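Local coordinates for protein succinate-acetate/proton symporter SatP (Escherichia coli K-12, PDB 5ZUG) that probably carries acetate and succinate across the bacterial membrane, acting as a hexameric acetate channel or proton-coupled symporter, at residues F77-L81 and V103-L107. Residues are numbered along the deposited sequence; the frame is centred on the assembly and turned at random.
Sequences FWLTL and VYLGL
Tyr104 spans the space between two antiparallel transmembrane helices and ends in a hydrogen bond to Thr80, a compact example of how one long polar aromatic can join helices whose backbones stand well apart. The segment axes run at 174° to one another and come no closer than 12.5 Å, so the two backbones do not meet and the contact rests almost wholly on side chains.

The polar part is a short relay. Tyr104 OH donates to Thr80 OG1 at 2.8 Å, the acceptor lying in the plane of the phenol ring, at its edge. Thr80 OG1 in turn donates to Phe77 O, one turn back on its own helix, at 2.7 Å; the hydroxyl reaches that carbonyl because chi1 of 60° tucks OG1 back against the main chain, flanked by its own N and C. Phe77 O also accepts the helical bond from Leu81 N, and two donors therefore share this carbonyl oxygen of a buried residue.

Apolar packing flanks the relay. The Phe77 and Tyr104 rings lie near parallel, 25° between their planes, but are slid so far apart that they barely overlap, with centroids 5.9 Å from each other, and meet mainly through Phe77 CE1, which lies 3.8 Å from Tyr104 CZ. At the edge of the Phe77 ring, Leu105 CD2 packs 3.7 Å from CE1, while CB of Leu81 borders the phenol oxygen. A phenylalanine in place of Tyr104 would probably leave Thr80 OG1 without its interhelical donor and these two segments without a hydrogen bond between them.

Trp108 meets both rings edge-to-face, Phe137 of helix 124-146 does the same to Phe77, and Ile39 of a second subunit packs on Tyr104. The arrangement is that of a helical membrane bundle, here joining helices 65-86 and 98-117 of this GPR1/FUN34/yaaH family protein through a buried tyrosine-threonine hydrogen bond set among aromatic rings.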
loop_
_atom_site.group_PDB
_atom_site.type_symbol
_atom_site.label_atom_id
_atom_site.label_comp_id
_atom_site.label_asym_id
_atom_site.label_seq_id
_atom_site.Cartn_x
_atom_site.Cartn_y
_atom_site.Cartn_z
ATOM N N PHE A 77 13.542 6.848 -10.323
ATOM C CA PHE A 77 14.751 7.660 -10.206
ATOM C C PHE A 77 14.565 8.760 -9.175
ATOM O O PHE A 77 15.417 8.963 -8.305
ATOM C CB PHE A 77 15.124 8.300 -11.533
ATOM C CG PHE A 77 16.023 9.505 -11.374
ATOM C CD1 PHE A 77 17.397 9.345 -11.197
ATOM C CD2 PHE A 77 15.502 10.800 -11.387
ATOM C CE1 PHE A 77 18.245 10.453 -11.042
ATOM C CE2 PHE A 77 16.337 11.900 -11.228
ATOM C CZ PHE A 77 17.723 11.720 -11.054
ATOM N N TRP A 78 13.460 9.500 -9.279
ATOM C CA TRP A 78 13.187 10.563 -8.327
ATOM C C TRP A 78 13.102 10.042 -6.899
ATOM O O TRP A 78 13.508 10.746 -5.962
ATOM C CB TRP A 78 11.920 11.301 -8.717
ATOM C CG TRP A 78 12.155 12.284 -9.802
ATOM C CD1 TRP A 78 11.702 12.216 -11.075
ATOM C CD2 TRP A 78 12.975 13.464 -9.731
ATOM N NE1 TRP A 78 12.138 13.303 -11.796
ATOM C CE2 TRP A 78 12.921 14.084 -10.998
ATOM C CE3 TRP A 78 13.723 14.081 -8.699
ATOM C CZ2 TRP A 78 13.583 15.287 -11.277
ATOM C CZ3 TRP A 78 14.381 15.275 -8.976
ATOM C CH2 TRP A 78 14.303 15.868 -10.252
ATOM N N LEU A 79 12.559 8.835 -6.707
ATOM C CA LEU A 79 12.552 8.235 -5.379
ATOM C C LEU A 79 13.965 7.883 -4.922
ATOM O O LEU A 79 14.322 8.124 -3.759
ATOM C CB LEU A 79 11.668 6.991 -5.350
ATOM C CG LEU A 79 10.178 7.271 -5.390
ATOM C CD1 LEU A 79 9.386 6.003 -5.221
ATOM C CD2 LEU A 79 9.854 8.257 -4.307
ATOM N N THR A 80 14.792 7.329 -5.819
ATOM C CA THR A 80 16.157 7.033 -5.408
ATOM C C THR A 80 16.902 8.323 -5.097
ATOM O O THR A 80 17.708 8.364 -4.157
ATOM C CB THR A 80 16.928 6.200 -6.451
ATOM O OG1 THR A 80 17.014 6.892 -7.701
ATOM C CG2 THR A 80 16.311 4.821 -6.635
ATOM N N LEU A 81 16.643 9.384 -5.868
ATOM C CA LEU A 81 17.323 10.654 -5.631
ATOM C C LEU A 81 16.975 11.206 -4.245
ATOM O O LEU A 81 17.856 11.657 -3.499
ATOM C CB LEU A 81 16.986 11.673 -6.734
ATOM C CG LEU A 81 17.731 13.003 -6.583
ATOM C CD1 LEU A 81 19.216 12.733 -6.682
ATOM C CD2 LEU A 81 17.342 14.000 -7.611
ATOM N N VAL A 103 28.349 8.669 -11.820
ATOM C CA VAL A 103 28.193 7.412 -12.547
ATOM C C VAL A 103 26.733 6.965 -12.503
ATOM O O VAL A 103 26.191 6.419 -13.474
ATOM C CB VAL A 103 29.151 6.352 -11.969
ATOM C CG1 VAL A 103 28.962 5.027 -12.675
ATOM C CG2 VAL A 103 30.598 6.834 -12.060
ATOM N N TYR A 104 26.086 7.185 -11.360
ATOM C CA TYR A 104 24.664 6.918 -11.196
ATOM C C TYR A 104 23.833 7.750 -12.169
ATOM O O TYR A 104 23.021 7.201 -12.927
ATOM C CB TYR A 104 24.310 7.180 -9.734
ATOM C CG TYR A 104 22.904 7.575 -9.379
ATOM C CD1 TYR A 104 22.545 8.914 -9.315
ATOM C CD2 TYR A 104 21.949 6.630 -9.041
ATOM C CE1 TYR A 104 21.274 9.301 -8.946
ATOM C CE2 TYR A 104 20.677 7.012 -8.672
ATOM C CZ TYR A 104 20.346 8.348 -8.620
ATOM O OH TYR A 104 19.083 8.739 -8.238
ATOM N N LEU A 105 24.014 9.079 -12.158
ATOM C CA LEU A 105 23.356 9.918 -13.164
ATOM C C LEU A 105 23.821 9.583 -14.584
ATOM O O LEU A 105 23.088 9.820 -15.553
ATOM C CB LEU A 105 23.576 11.405 -12.885
ATOM C CG LEU A 105 22.965 11.955 -11.604
ATOM C CD1 LEU A 105 23.650 13.263 -11.215
ATOM C CD2 LEU A 105 21.480 12.124 -11.776
ATOM N N GLY A 106 25.034 9.045 -14.734
ATOM C CA GLY A 106 25.492 8.655 -16.058
ATOM C C GLY A 106 24.741 7.451 -16.594
ATOM O O GLY A 106 24.362 7.429 -17.768
ATOM N N LEU A 107 24.501 6.443 -15.744
ATOM C CA LEU A 107 23.641 5.321 -16.129
ATOM C C LEU A 107 22.229 5.777 -16.504
ATOM O O LEU A 107 21.658 5.284 -17.482
ATOM C CB LEU A 107 23.572 4.283 -15.003
ATOM C CG LEU A 107 24.529 3.096 -14.959
ATOM C CD1 LEU A 107 24.468 2.401 -13.632
ATOM C CD2 LEU A 107 24.094 2.112 -16.029
#